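Local coordinates for protein PEXRD2 family secreted RXLR effector peptide, putative (Phytophthora infestans, PDB 3ZRG) that forms the effector domain of a secreted RxLR protein that enhances colonization of Nicotiana benthamiana leaves and induces a weak cell death response there, at residues L26-K31 / K52-Y57; T11-G16 / L58-E63. All coordinates share one frame; numbering follows the deposited sequence. Where two conformers were deposited one is given.

In the fold
From the N terminus, helix 6-14 supplies the first segment of contact 2; its partner, residues 58-63 at the end of helix 49-63, follows 42 residues later. Contact 1 lies wholly within this large loop: residues 26-31, the turn after helix 19-25 and the start of helix 29-37, meet residues 52-57 of that same last helix, closing a smaller loop through helices 29-37 and 39-46. The two contacts are therefore nested; their centres are about 14 Å apart, and both use helix 49-63. Tyr57, in segment 52-57, reaches the other contact, its OH packing 3.2 Å from Leu13 N. Both contacts also have residues that touch the second subunit of the dimer.

Contact 1: L26-K31 / K52-Y57; sequences LKLTDK and KKLLRY
Leu54 reaches from helix 49-63 into the corner formed by Leu26 and Leu28, and its atoms can be followed outward one at a time. At the root, CB of Leu54 lies 4.0 Å from CD1 of Leu26, a methyl that also comes within 4.2 Å of Leu54 N, so the leucine branch rests close to the helix backbone. Beyond CB, CG stands anti to the backbone N (chi1 -179°), which sets the fork where CD2 can meet Leu28. That branch lies 4.1 Å from CD2 of Leu28; these two side chains run past each other in opposite directions, and the touch is methyl to methyl. Leu54 CD1 stays farther off, 4.6 Å from Leu26 CD1. Leu26 is angled obliquely across Leu54.

No hydrogen bond joins the two segments; all three leucines are buried and the evidence is purely apolar contact, 150 Å² over both sides. Lys27 closes a Schellman motif after helix 19-25 with positive phi (58°); on either side of it Leu26 and Leu28 point their CB atoms toward helix 49-63, consistent with the turn placing both there, while Lys27 takes no part. Leu54 additionally touches Val19 and Ala23 of helix 19-25 and Leu58 of the second subunit, while Tyr57 OH hydrogen-bonds to Met17 O. The contact joins the turn between helices 19-25 and 29-37 to the last helix inside the all-helical WY-like fold of this RxLR effector domain.

Contact 2: T11-G16 / L58-E63; sequences TMLKAG and LNYVAE
The ring of Tyr60 meets Leu13 at CE2, 4.0 Å from the CD2 methyl, which approaches obliquely; the same ring stacks on that of His64 and is touched by Met9 and Lys10 of helix 6-14. Helix 6-14 thus packs against helix 49-63, joining the first and last helices of the all-helical, WY-like effector domain.

Leu13 is the residue of the first segment that makes the contact, and its two branches have different partners. Its CG is anti to the backbone N (chi1 -172°), a torsion that sends the fork toward helix 49-63, with CD2 at the tyrosine ring and CD1 at Val61. CD1 lies 4.3 Å from CG2 and 4.4 Å from CG1 of Val61, a looser fit than that at the ring.

The backbones come nearest at Leu13 and Val61, whose CA atoms are 7.1 Å apart. Together the segments bury 132 Å², and no hydrogen bond crosses between them. Tyr60 and Val61 are buried but Leu13 is partly exposed, and the centre of the contact is about 10 Å from the centre of the chain, against about 3 Å for contact 1. Leu13 also touches Tyr57, and Val61 packs on Asp20 of the second subunit. Gly16, where the backbone angles first depart from helical values, closes a Schellman motif (phi 80°), its N donating to Leu13 O at 2.9 Å.

Contact 1: L26-K31 / K52-Y57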
loop_
_atom_site.group_PDB
_atom_site.type_symbol
_atom_site.label_atom_id
_atom_site.label_comp_id
_atom_site.label_asym_id
_atom_site.label_seq_id
_atom_site.Cartn_x
_atom_site.Cartn_y
_atom_site.Cartn_z
ATOM N N LEU A 26 3.012 11.214 4.415
ATOM C CA LEU A 26 1.558 11.487 4.457
ATOM C C LEU A 26 0.905 11.372 5.861
ATOM O O LEU A 26 -0.280 11.657 6.036
ATOM C CB LEU A 26 0.832 10.525 3.513
ATOM C CG LEU A 26 1.134 10.696 2.010
ATOM C CD1 LEU A 26 0.523 9.548 1.190
ATOM C CD2 LEU A 26 0.720 12.038 1.443
ATOM N N LYS A 27 1.687 10.941 6.839
ATOM C CA LYS A 27 1.202 10.713 8.213
ATOM C C LYS A 27 0.061 9.690 8.210
ATOM O O LYS A 27 -0.984 9.816 8.911
ATOM C CB LYS A 27 0.808 12.041 8.890
ATOM C CG LYS A 27 1.889 13.125 8.843
ATOM C CD LYS A 27 3.237 12.623 9.358
ATOM N N LEU A 28 0.269 8.633 7.436
ATOM C CA LEU A 28 -0.724 7.604 7.238
ATOM C C LEU A 28 -0.359 6.240 7.869
ATOM O O LEU A 28 -1.164 5.329 7.910
ATOM C CB LEU A 28 -0.872 7.409 5.743
ATOM C CG LEU A 28 -2.253 7.488 5.110
ATOM C CD1 LEU A 28 -3.163 8.585 5.665
ATOM C CD2 LEU A 28 -2.066 7.541 3.618
ATOM N N THR A 29 0.850 6.105 8.383
ATOM C CA THR A 29 1.346 4.783 8.787
ATOM C C THR A 29 0.494 4.151 9.881
ATOM O O THR A 29 0.137 2.973 9.824
ATOM C CB THR A 29 2.805 4.831 9.274
ATOM O OG1 THR A 29 3.575 5.749 8.479
ATOM C CG2 THR A 29 3.414 3.437 9.178
ATOM N N ASP A 30 0.173 4.937 10.899
ATOM C CA ASP A 30 -0.649 4.410 11.972
ATOM C C ASP A 30 -2.098 4.101 11.546
ATOM O O ASP A 30 -2.671 3.127 11.998
ATOM C CB ASP A 30 -0.642 5.347 13.174
ATOM C CG ASP A 30 0.742 5.497 13.823
ATOM O OD1 ASP A 30 1.711 4.778 13.458
ATOM O OD2 ASP A 30 0.860 6.389 14.680
ATOM N N LYS A 31 -2.670 4.946 10.687
ATOM C CA LYS A 31 -3.997 4.743 10.145
ATOM C C LYS A 31 -4.043 3.468 9.302
ATOM O O LYS A 31 -5.060 2.770 9.263
ATOM C CB LYS A 31 -4.403 5.954 9.306
ATOM C CG LYS A 31 -4.910 7.115 10.100
ATOM C CD LYS A 31 -4.975 8.407 9.291
ATOM C CE LYS A 31 -5.620 9.545 10.127
ATOM N NZ LYS A 31 -5.487 10.915 9.474
ATOM N N LYS A 52 -5.440 7.573 -1.781
ATOM C CA LYS A 52 -5.451 7.570 -3.246
ATOM C C LYS A 52 -4.022 7.847 -3.766
ATOM O O LYS A 52 -3.547 7.173 -4.662
ATOM C CB LYS A 52 -6.456 8.586 -3.791
ATOM C CG LYS A 52 -6.604 8.548 -5.332
ATOM C CD LYS A 52 -7.416 9.701 -5.862
ATOM C CE LYS A 52 -8.862 9.598 -5.487
ATOM N NZ LYS A 52 -9.552 8.437 -6.108
ATOM N N LYS A 53 -3.352 8.828 -3.180
ATOM C CA LYS A 53 -2.001 9.187 -3.566
ATOM C C LYS A 53 -1.065 8.053 -3.235
ATOM O O LYS A 53 -0.215 7.675 -4.054
ATOM C CB LYS A 53 -1.532 10.465 -2.831
ATOM C CG LYS A 53 -2.109 11.789 -3.337
ATOM C CD LYS A 53 -1.549 12.913 -2.397
ATOM C CE LYS A 53 -2.084 14.275 -2.604
ATOM N NZ LYS A 53 -1.301 15.158 -1.677
ATOM N N LEU A 54 -1.190 7.496 -2.029
ATOM C CA LEU A 54 -0.319 6.389 -1.627
ATOM C C LEU A 54 -0.403 5.171 -2.582
ATOM O O LEU A 54 0.619 4.570 -3.013
ATOM C CB LEU A 54 -0.634 5.994 -0.189
ATOM C CG LEU A 54 0.243 4.867 0.350
ATOM C CD1 LEU A 54 1.787 5.229 0.346
ATOM C CD2 LEU A 54 -0.287 4.433 1.702
ATOM N N LEU A 55 -1.632 4.811 -2.936
ATOM C CA LEU A 55 -1.856 3.647 -3.787
ATOM C C LEU A 55 -1.397 3.964 -5.219
ATOM O O LEU A 55 -0.919 3.083 -5.900
ATOM C CB LEU A 55 -3.314 3.240 -3.732
ATOM C CG LEU A 55 -3.732 2.610 -2.404
ATOM C CD1 LEU A 55 -5.269 2.377 -2.477
ATOM C CD2 LEU A 55 -2.936 1.319 -2.115
ATOM N N ARG A 56 -1.541 5.205 -5.682
ATOM C CA ARG A 56 -0.981 5.653 -6.947
ATOM C C ARG A 56 0.539 5.418 -7.027
ATOM O O ARG A 56 1.072 4.884 -8.006
ATOM C CB ARG A 56 -1.270 7.153 -7.096
ATOM C CG ARG A 56 -0.981 7.669 -8.463
ATOM C CD ARG A 56 -1.606 6.746 -9.488
ATOM N NE ARG A 56 -0.992 6.927 -10.785
ATOM C CZ ARG A 56 -0.126 6.079 -11.334
ATOM N NH1 ARG A 56 0.216 4.938 -10.706
ATOM N NH2 ARG A 56 0.367 6.379 -12.530
ATOM N N TYR A 57 1.216 5.887 -5.988
ATOM C CA TYR A 57 2.693 5.706 -5.866
ATOM C C TYR A 57 3.086 4.223 -5.823
ATOM O O TYR A 57 4.021 3.820 -6.479
ATOM C CB TYR A 57 3.245 6.511 -4.695
ATOM C CG TYR A 57 4.779 6.538 -4.719
ATOM C CD1 TYR A 57 5.483 6.944 -5.854
ATOM C CD2 TYR A 57 5.507 6.097 -3.638
ATOM C CE1 TYR A 57 6.839 6.981 -5.872
ATOM C CE2 TYR A 57 6.869 6.088 -3.649
ATOM C CZ TYR A 57 7.555 6.538 -4.767
ATOM O OH TYR A 57 8.948 6.560 -4.837
#

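Contact 2: T11-G16 / L58-E63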
loop_
_atom_site.group_PDB
_atom_site.type_symbol
_atom_site.label_atom_id
_atom_site.label_comp_id
_atom_site.label_asym_id
_atom_site.label_seq_id
_atom_site.Cartn_x
_atom_site.Cartn_y
_atom_site.Cartn_z
ATOM N N THR A 11 10.419 11.661 -9.567
ATOM C CA THR A 11 11.322 12.386 -8.659
ATOM C C THR A 11 11.397 11.678 -7.293
ATOM O O THR A 11 12.503 11.431 -6.746
ATOM C CB THR A 11 10.870 13.854 -8.530
ATOM O OG1 THR A 11 10.943 14.485 -9.829
ATOM C CG2 THR A 11 11.702 14.594 -7.479
ATOM N N MET A 12 10.245 11.286 -6.774
ATOM C CA MET A 12 10.186 10.502 -5.508
ATOM C C MET A 12 10.957 9.177 -5.593
ATOM O O MET A 12 11.685 8.810 -4.689
ATOM C CB MET A 12 8.723 10.209 -5.153
ATOM C CG MET A 12 7.964 11.494 -4.807
ATOM S SD MET A 12 6.172 11.261 -4.856
ATOM C CE MET A 12 5.985 9.891 -3.747
ATOM N N LEU A 13 10.782 8.456 -6.686
ATOM C CA LEU A 13 11.480 7.168 -6.878
ATOM C C LEU A 13 12.985 7.345 -7.062
ATOM O O LEU A 13 13.781 6.570 -6.473
ATOM C CB LEU A 13 10.869 6.395 -8.025
ATOM C CG LEU A 13 11.360 4.966 -8.241
ATOM C CD1 LEU A 13 11.420 4.187 -6.908
ATOM C CD2 LEU A 13 10.565 4.193 -9.324
ATOM N N LYS A 14 13.400 8.362 -7.807
ATOM C CA LYS A 14 14.847 8.729 -7.925
ATOM C C LYS A 14 15.417 9.047 -6.545
ATOM O O LYS A 14 16.613 8.739 -6.268
ATOM C CB LYS A 14 15.069 9.958 -8.822
ATOM C CG LYS A 14 14.868 9.667 -10.267
ATOM C CD LYS A 14 14.986 10.989 -11.035
ATOM C CE LYS A 14 15.311 10.813 -12.510
ATOM N N ALA A 15 14.592 9.655 -5.678
ATOM C CA ALA A 15 15.035 10.025 -4.322
ATOM C C ALA A 15 15.157 8.799 -3.414
ATOM O O ALA A 15 15.779 8.881 -2.334
ATOM C CB ALA A 15 14.123 11.067 -3.692
ATOM N N GLY A 16 14.673 7.645 -3.900
ATOM C CA GLY A 16 14.654 6.419 -3.109
ATOM C C GLY A 16 13.531 6.303 -2.106
ATOM O O GLY A 16 13.606 5.512 -1.141
ATOM N N LEU A 58 2.339 3.404 -5.096
ATOM C CA LEU A 58 2.612 1.973 -4.984
ATOM C C LEU A 58 2.590 1.329 -6.361
ATOM O O LEU A 58 3.515 0.591 -6.725
ATOM C CB LEU A 58 1.583 1.337 -4.043
ATOM C CG LEU A 58 1.748 -0.148 -3.717
ATOM C CD1 LEU A 58 0.945 -0.487 -2.447
ATOM C CD2 LEU A 58 1.275 -0.966 -4.881
ATOM N N ASN A 59 1.541 1.609 -7.162
ATOM C CA ASN A 59 1.485 1.013 -8.499
ATOM C C ASN A 59 2.617 1.524 -9.385
ATOM O O ASN A 59 3.153 0.783 -10.189
ATOM C CB ASN A 59 0.133 1.253 -9.179
ATOM C CG ASN A 59 -0.969 0.314 -8.668
ATOM O OD1 ASN A 59 -0.739 -0.566 -7.830
ATOM N ND2 ASN A 59 -2.163 0.508 -9.168
ATOM N N TYR A 60 2.985 2.797 -9.219
ATOM C CA TYR A 60 4.105 3.411 -9.970
ATOM C C TYR A 60 5.421 2.709 -9.670
ATOM O O TYR A 60 6.162 2.317 -10.566
ATOM C CB TYR A 60 4.184 4.916 -9.638
ATOM C CG TYR A 60 5.235 5.621 -10.446
ATOM C CD1 TYR A 60 4.941 6.136 -11.693
ATOM C CD2 TYR A 60 6.542 5.755 -9.963
ATOM C CE1 TYR A 60 5.923 6.776 -12.462
ATOM C CE2 TYR A 60 7.513 6.374 -10.708
ATOM C CZ TYR A 60 7.202 6.884 -11.963
ATOM O OH TYR A 60 8.165 7.526 -12.719
ATOM N N VAL A 61 5.708 2.511 -8.388
ATOM C CA VAL A 61 6.927 1.824 -8.023
ATOM C C VAL A 61 6.940 0.384 -8.558
ATOM O O VAL A 61 7.955 -0.062 -9.097
ATOM C CB VAL A 61 7.133 1.857 -6.507
ATOM C CG1 VAL A 61 8.375 1.040 -6.136
ATOM C CG2 VAL A 61 7.266 3.313 -6.029
ATOM N N ALA A 62 5.811 -0.345 -8.447
ATOM C CA ALA A 62 5.741 -1.696 -9.006
ATOM C C ALA A 62 6.011 -1.712 -10.524
ATOM O O ALA A 62 6.776 -2.549 -11.032
ATOM C CB ALA A 62 4.393 -2.358 -8.662
ATOM N N GLU A 63 5.465 -0.734 -11.255
ATOM C CA GLU A 63 5.701 -0.694 -12.688
ATOM C C GLU A 63 7.166 -0.391 -13.053
ATOM O O GLU A 63 7.615 -0.732 -14.140
ATOM C CB GLU A 63 4.751 0.298 -13.349
ATOM C CG GLU A 63 3.300 -0.180 -13.329
ATOM C CD GLU A 63 2.942 -1.262 -14.387
ATOM O OE1 GLU A 63 3.773 -1.616 -15.200
ATOM O OE2 GLU A 63 1.806 -1.758 -14.382
#